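Local coordinates for ribosomal RNA processing protein 6 (Trypanosoma brucei brucei, PDB 4NLC), which probably trims RNA from the 3' end as an exosome-associated 3'-5' exoribonuclease, the present chain being its catalytic core of exonuclease and HRDC domains, at residues H183-A186 / F187-H191; A315-H318 / I319-L323; S341-S344 / V345-T349. The protein carries 1 engineered substitution. One frame throughout, in Å; residues are numbered along the deposited sequence.

Interaction 1: H183-A186 / F187-H191; sequences HSLA and FAVDH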
loop_
_atom_site.group_PDB
_atom_site.type_symbol
_atom_site.label_atom_id
_atom_site.label_comp_id
_atom_site.label_asym_id
_atom_site.label_seq_id
_atom_site.Cartn_x
_atom_site.Cartn_y
_atom_site.Cartn_z
ATOM N N HIS A 183 1.232 15.255 12.197
ATOM C CA HIS A 183 1.788 14.856 10.911
ATOM C C HIS A 183 0.859 14.109 9.958
ATOM O O HIS A 183 1.371 13.580 8.967
ATOM C CB HIS A 183 3.059 14.026 11.169
ATOM C CG HIS A 183 2.895 13.064 12.296
ATOM N ND1 HIS A 183 2.998 13.479 13.609
ATOM C CD2 HIS A 183 2.554 11.758 12.279
ATOM C CE1 HIS A 183 2.774 12.406 14.350
ATOM N NE2 HIS A 183 2.512 11.347 13.597
ATOM N N SER A 184 -0.484 14.134 10.156
ATOM C CA SER A 184 -1.374 13.532 9.150
ATOM C C SER A 184 -1.452 14.442 7.911
ATOM O O SER A 184 -1.090 15.629 7.985
ATOM C CB SER A 184 -2.767 13.276 9.710
ATOM O OG SER A 184 -3.559 14.452 9.716
ATOM N N LEU A 185 -1.926 13.889 6.774
ATOM C CA LEU A 185 -2.063 14.654 5.549
ATOM C C LEU A 185 -3.091 15.775 5.706
ATOM O O LEU A 185 -2.804 16.914 5.329
ATOM C CB LEU A 185 -2.380 13.770 4.314
ATOM C CG LEU A 185 -2.556 14.533 2.991
ATOM C CD1 LEU A 185 -1.249 15.181 2.534
ATOM C CD2 LEU A 185 -3.087 13.640 1.917
ATOM N N ALA A 186 -4.271 15.443 6.271
ATOM C CA ALA A 186 -5.339 16.404 6.529
ATOM C C ALA A 186 -4.793 17.551 7.377
ATOM O O ALA A 186 -5.070 18.697 7.048
ATOM C CB ALA A 186 -6.513 15.731 7.248
ATOM N N PHE A 187 -3.990 17.252 8.441
ATOM C CA PHE A 187 -3.389 18.303 9.264
ATOM C C PHE A 187 -2.538 19.261 8.422
ATOM O O PHE A 187 -2.762 20.461 8.507
ATOM C CB PHE A 187 -2.552 17.745 10.441
ATOM C CG PHE A 187 -1.692 18.827 11.051
ATOM C CD1 PHE A 187 -2.252 19.811 11.866
ATOM C CD2 PHE A 187 -0.333 18.904 10.763
ATOM C CE1 PHE A 187 -1.461 20.833 12.403
ATOM C CE2 PHE A 187 0.459 19.930 11.302
ATOM C CZ PHE A 187 -0.110 20.884 12.128
ATOM N N ALA A 188 -1.562 18.733 7.635
ATOM C CA ALA A 188 -0.630 19.523 6.811
ATOM C C ALA A 188 -1.357 20.462 5.866
ATOM O O ALA A 188 -1.030 21.647 5.792
ATOM C CB ALA A 188 0.291 18.592 6.007
ATOM N N VAL A 189 -2.358 19.936 5.151
ATOM C CA VAL A 189 -3.137 20.711 4.191
ATOM C C VAL A 189 -3.937 21.789 4.918
ATOM O O VAL A 189 -3.931 22.948 4.492
ATOM C CB VAL A 189 -3.976 19.813 3.245
ATOM C CG1 VAL A 189 -4.861 20.652 2.336
ATOM C CG2 VAL A 189 -3.061 18.908 2.410
ATOM N N ASP A 190 -4.557 21.447 6.043
ATOM C CA ASP A 190 -5.301 22.446 6.808
ATOM C C ASP A 190 -4.368 23.490 7.470
ATOM O O ASP A 190 -4.681 24.674 7.457
ATOM C CB ASP A 190 -6.229 21.752 7.811
ATOM C CG ASP A 190 -7.114 22.650 8.652
ATOM O OD1 ASP A 190 -7.475 23.752 8.176
ATOM O OD2 ASP A 190 -7.505 22.222 9.753
ATOM N N HIS A 191 -3.209 23.068 7.992
ATOM C CA HIS A 191 -2.276 23.981 8.670
ATOM C C HIS A 191 -1.637 24.990 7.716
ATOM O O HIS A 191 -1.590 26.184 8.006
ATOM C CB HIS A 191 -1.192 23.191 9.432
ATOM C CG HIS A 191 -0.296 24.045 10.262
ATOM N ND1 HIS A 191 -0.749 24.656 11.402
ATOM C CD2 HIS A 191 1.005 24.365 10.082
ATOM C CE1 HIS A 191 0.285 25.327 11.891
ATOM N NE2 HIS A 191 1.365 25.173 11.138
#
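Ser184 and Phe187 meet where helix 185-193 begins. The hydroxyl of Ser184 accepts the backbone N-H of Phe187, with OG 3.1 Å from Phe187 N and an N-H...O angle of 163°. A chi1 of 81° sets OG between the residue's own backbone N and carbonyl carbon, and from there it can turn back over the first turn. Serine suits an N-cap because its short side chain carries an acceptor one bond beyond CB, close enough to bind an amide that has no earlier carbonyl in the helix to pair with. The same hydroxyl also lies against the start of the phenylalanine side chain, Ser184 OG being 3.5 Å from Phe187 CB.

In Phe187, CG is anti to the backbone N (chi1 166°), which carries the ring past the cap, with Ser184 O at its edge near the ring plane. His191 CB, one turn on, lies above one face, out toward the rim. Outside the turn, Pro182 of the preceding loop and Leu176 of helix 172-178 also touch Phe187.

Leu185 and Val189 form an apolar pair one turn apart. They run side by side in the same direction, Leu185 CD1 meeting Val189 CG2 at 4.1 Å, and branched aliphatic chains fit this spacing without polar groups to satisfy. Leu185 also rests on His149, Val189 on Phe225.

Regular backbone bonds follow: Ala188 N to Ser184 O at 3.2 Å, Val189 N to Leu185 O at 3.1 Å and Asp190 N to Ala186 O at 3.0 Å. The small side chain of Ala188 suits its buried place against Leu176. Ser184 thus caps the N-terminus of helix 185-193, with regular first turns behind it, in the exonuclease domain, a member of the RNase H-like clan.

Interaction 2: A315-H318 / I319-L323; sequences AVMH and ISSVL. Engineered in segment 319-323: Ser321 (natural residue Cys).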
loop_
_atom_site.group_PDB
_atom_site.type_symbol
_atom_site.label_atom_id
_atom_site.label_comp_id
_atom_site.label_asym_id
_atom_site.label_seq_id
_atom_site.Cartn_x
_atom_site.Cartn_y
_atom_site.Cartn_z
ATOM N N ALA A 315 -11.897 -11.824 4.255
ATOM C CA ALA A 315 -12.884 -12.070 3.208
ATOM C C ALA A 315 -13.259 -13.578 3.156
ATOM O O ALA A 315 -14.324 -13.932 2.647
ATOM C CB ALA A 315 -12.372 -11.570 1.856
ATOM N N VAL A 316 -12.391 -14.457 3.669
ATOM C CA VAL A 316 -12.706 -15.885 3.723
ATOM C C VAL A 316 -13.724 -16.114 4.864
ATOM O O VAL A 316 -14.793 -16.711 4.652
ATOM C CB VAL A 316 -11.431 -16.766 3.904
ATOM C CG1 VAL A 316 -11.785 -18.217 4.258
ATOM C CG2 VAL A 316 -10.555 -16.721 2.656
ATOM N N MET A 317 -13.388 -15.607 6.061
ATOM C CA MET A 317 -14.145 -15.823 7.286
ATOM C C MET A 317 -13.784 -14.713 8.278
ATOM O O MET A 317 -12.602 -14.444 8.482
ATOM C CB MET A 317 -13.629 -17.178 7.836
ATOM C CG MET A 317 -14.476 -17.872 8.835
ATOM S SD MET A 317 -13.514 -19.196 9.651
ATOM C CE MET A 317 -13.195 -20.277 8.285
ATOM N N HIS A 318 -14.775 -14.112 8.940
ATOM C CA HIS A 318 -14.500 -13.107 9.972
ATOM C C HIS A 318 -13.753 -13.769 11.151
ATOM O O HIS A 318 -13.933 -14.951 11.406
ATOM C CB HIS A 318 -15.798 -12.438 10.449
ATOM C CG HIS A 318 -15.572 -11.233 11.310
ATOM N ND1 HIS A 318 -15.316 -11.349 12.670
ATOM C CD2 HIS A 318 -15.555 -9.921 10.975
ATOM C CE1 HIS A 318 -15.173 -10.114 13.119
ATOM N NE2 HIS A 318 -15.311 -9.216 12.137
ATOM N N ILE A 319 -12.885 -13.024 11.822
ATOM C CA ILE A 319 -12.086 -13.511 12.952
ATOM C C ILE A 319 -12.963 -14.153 14.073
ATOM O O ILE A 319 -12.556 -15.162 14.653
ATOM C CB ILE A 319 -11.139 -12.376 13.472
ATOM C CG1 ILE A 319 -10.017 -12.907 14.385
ATOM C CG2 ILE A 319 -11.902 -11.232 14.135
ATOM C CD1 ILE A 319 -8.886 -13.593 13.679
ATOM N N SER A 320 -14.166 -13.582 14.340
ATOM C CA SER A 320 -15.112 -14.060 15.350
ATOM C C SER A 320 -15.649 -15.414 14.972
ATOM O O SER A 320 -15.898 -16.215 15.858
ATOM C CB SER A 320 -16.254 -13.065 15.548
ATOM O OG SER A 320 -16.979 -12.833 14.351
ATOM N N SER A 321 -15.793 -15.685 13.652
ATOM C CA SER A 321 -16.243 -16.973 13.103
ATOM C C SER A 321 -15.263 -18.089 13.416
ATOM O O SER A 321 -15.689 -19.215 13.641
ATOM C CB SER A 321 -16.494 -16.882 11.604
ATOM O OG SER A 321 -17.652 -16.110 11.334
ATOM N N VAL A 322 -13.952 -17.770 13.454
ATOM C CA VAL A 322 -12.878 -18.694 13.810
ATOM C C VAL A 322 -13.105 -19.098 15.272
ATOM O O VAL A 322 -13.124 -20.295 15.591
ATOM C CB VAL A 322 -11.486 -18.047 13.599
ATOM C CG1 VAL A 322 -10.376 -18.916 14.188
ATOM C CG2 VAL A 322 -11.227 -17.775 12.123
ATOM N N LEU A 323 -13.339 -18.088 16.141
ATOM C CA LEU A 323 -13.594 -18.311 17.548
ATOM C C LEU A 323 -14.890 -19.040 17.776
ATOM O O LEU A 323 -14.919 -19.942 18.596
ATOM C CB LEU A 323 -13.555 -17.017 18.345
ATOM C CG LEU A 323 -12.976 -17.188 19.741
ATOM C CD1 LEU A 323 -11.440 -17.085 19.703
ATOM C CD2 LEU A 323 -13.585 -16.178 20.694
HETATM O O HOH W 1 -17.539 -15.009 8.301
#
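His318 and Ser320 meet through a capping bond. The imidazole ND1 of His318 accepts the backbone N-H of Ser320 at 3.0 Å from Ser320 N, nearly straight at 168°, though the donor sits 18° out of the ring plane. With CG anti to the backbone N (chi1 -169°), the ring turns an edge toward Ser320, bringing ND1 to its amide. The bent approach of Ser320 OG, 2.8 Å from His318 ND1, is only a weak bond; ND1 could donate it only if protonated, and then could not accept.

This is a histidine N-cap on helix 319-328 of the HRDC domain, at the short link from helix 313-316. The His318 carbonyl adds two weak bonds, from Ser321 N and Val322 N. A water accepts from His318 N and donates to Ser321 OG, which also bonds to Cys339 O. Ser321 is engineered; the natural cysteine pairs with Cys340 in a disulfide seen in another structure of the protein and absent here.

Apolar contacts fall to Met317, whose flexible thioether reaches across the link. Its CG lies 3.6 Å from Ser321 CB, and its SD 3.7 Å from Val322 CG2, Met317 and Val322 crossing at about a right angle. Ile319 CG2 touches His318 CE1.

Interaction 3: S341-S344 / V345-T349; sequences SPVS and VAVRT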
loop_
_atom_site.group_PDB
_atom_site.type_symbol
_atom_site.label_atom_id
_atom_site.label_comp_id
_atom_site.label_asym_id
_atom_site.label_seq_id
_atom_site.Cartn_x
_atom_site.Cartn_y
_atom_site.Cartn_z
ATOM N N SER A 341 -21.266 -17.225 9.348
ATOM C CA SER A 341 -22.087 -16.151 8.753
ATOM C C SER A 341 -21.406 -14.762 8.881
ATOM O O SER A 341 -20.986 -14.429 9.998
ATOM C CB SER A 341 -23.486 -16.125 9.373
ATOM O OG SER A 341 -24.094 -17.407 9.369
ATOM N N PRO A 342 -21.235 -13.947 7.797
ATOM C CA PRO A 342 -21.629 -14.170 6.384
ATOM C C PRO A 342 -20.741 -15.188 5.666
ATOM O O PRO A 342 -19.518 -15.059 5.682
ATOM C CB PRO A 342 -21.568 -12.764 5.771
ATOM C CG PRO A 342 -20.553 -12.024 6.590
ATOM C CD PRO A 342 -20.571 -12.638 7.977
ATOM N N VAL A 343 -21.367 -16.224 5.067
ATOM C CA VAL A 343 -20.671 -17.351 4.440
ATOM C C VAL A 343 -20.053 -17.006 3.078
ATOM O O VAL A 343 -20.763 -16.759 2.108
ATOM C CB VAL A 343 -21.535 -18.640 4.361
ATOM C CG1 VAL A 343 -20.710 -19.821 3.854
ATOM C CG2 VAL A 343 -22.158 -18.978 5.712
ATOM N N SER A 344 -18.720 -17.099 2.993
ATOM C CA SER A 344 -18.012 -16.888 1.731
ATOM C C SER A 344 -18.110 -18.153 0.863
ATOM O O SER A 344 -18.479 -19.227 1.361
ATOM C CB SER A 344 -16.549 -16.536 1.988
ATOM O OG SER A 344 -15.792 -17.676 2.372
ATOM N N VAL A 345 -17.765 -18.031 -0.423
ATOM C CA VAL A 345 -17.738 -19.159 -1.348
ATOM C C VAL A 345 -16.669 -20.169 -0.869
ATOM O O VAL A 345 -16.981 -21.349 -0.747
ATOM C CB VAL A 345 -17.586 -18.693 -2.824
ATOM C CG1 VAL A 345 -17.151 -19.830 -3.748
ATOM C CG2 VAL A 345 -18.889 -18.075 -3.321
ATOM N N ALA A 346 -15.469 -19.675 -0.481
ATOM C CA ALA A 346 -14.353 -20.469 0.056
ATOM C C ALA A 346 -14.816 -21.414 1.186
ATOM O O ALA A 346 -14.513 -22.612 1.144
ATOM C CB ALA A 346 -13.242 -19.545 0.559
ATOM N N VAL A 347 -15.597 -20.882 2.146
ATOM C CA VAL A 347 -16.149 -21.636 3.273
ATOM C C VAL A 347 -17.224 -22.636 2.792
ATOM O O VAL A 347 -17.173 -23.812 3.168
ATOM C CB VAL A 347 -16.675 -20.694 4.389
ATOM C CG1 VAL A 347 -17.621 -21.424 5.343
ATOM C CG2 VAL A 347 -15.523 -20.052 5.153
ATOM N N ARG A 348 -18.183 -22.170 1.964
ATOM C CA ARG A 348 -19.263 -23.035 1.461
ATOM C C ARG A 348 -18.724 -24.219 0.658
ATOM O O ARG A 348 -19.175 -25.341 0.869
ATOM C CB ARG A 348 -20.294 -22.234 0.645
ATOM C CG ARG A 348 -21.595 -23.009 0.380
ATOM C CD ARG A 348 -22.749 -22.119 -0.059
ATOM N NE ARG A 348 -23.358 -21.399 1.068
ATOM C CZ ARG A 348 -24.324 -21.883 1.849
ATOM N NH1 ARG A 348 -24.799 -23.108 1.651
ATOM N NH2 ARG A 348 -24.812 -21.150 2.841
ATOM N N THR A 349 -17.728 -23.976 -0.218
ATOM C CA THR A 349 -17.149 -25.034 -1.048
ATOM C C THR A 349 -16.302 -26.000 -0.198
ATOM O O THR A 349 -16.321 -27.198 -0.471
ATOM C CB THR A 349 -16.422 -24.477 -2.311
ATOM O OG1 THR A 349 -15.732 -25.529 -2.971
ATOM C CG2 THR A 349 -15.421 -23.411 -2.009
#
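Ser344 is the N-cap of helix 345-349, a short helix of the HRDC domain, and bonds to Val347 N. Followed outward, the Ser344 side chain starts at CB, which packs on Ala315 O, Ser344 CB to Ala315 O being 3.5 Å. A chi1 of 75° then folds OG back toward the opening turn. There it accepts the N-H of Val347, Ser344 OG to Val347 N being 3.2 Å, at an angle of 163°. The hydroxyl also touches Ala346 CB and Val347 CG2, and it forms a hydrogen bond with the carbonyl oxygen of Val316. A serine suits the site because a hydroxyl can accept from Val347 N and at the same time donate to Val316 O, which has no proton to give.

The Ser344 carbonyl takes up Arg348 N at 3.0 Å, the first main-chain turn. Val343, just ahead of the cap, supplies apolar cover: its branched side chain crosses that of Val347 at about a right angle, and Leu337 of helix 333-339 lies against it. Arg348 lays the aliphatic base of its long side chain on this patch, Val343 CG1 being 4.0 Å from Arg348 CB, while Val343 CG1 reaches Val347 CG1 at 3.8 Å.

In the fold
All three interactions are N-caps, but they serve two domains. Interaction 1 lies in the exonuclease domain, its centre about 36 Å from that of interaction 2 and about 41 Å from that of interaction 3, and touches neither. Interactions 2 and 3 share the HRDC domain, their centres about 10 Å apart. They meet where helix 313-316 ends: Val316 O is 2.7 Å from Ser344 OG, so the cap of one helix ties to the end of another. Met317 CE packs on Val347 CG2 at 3.9 Å, adding an apolar contact beside the hydrogen bond, and Val347 also rests on Cys340. The Ile319 side chain lies about 10 Å from a bound di(hydroxyethyl)ether, too far for contact.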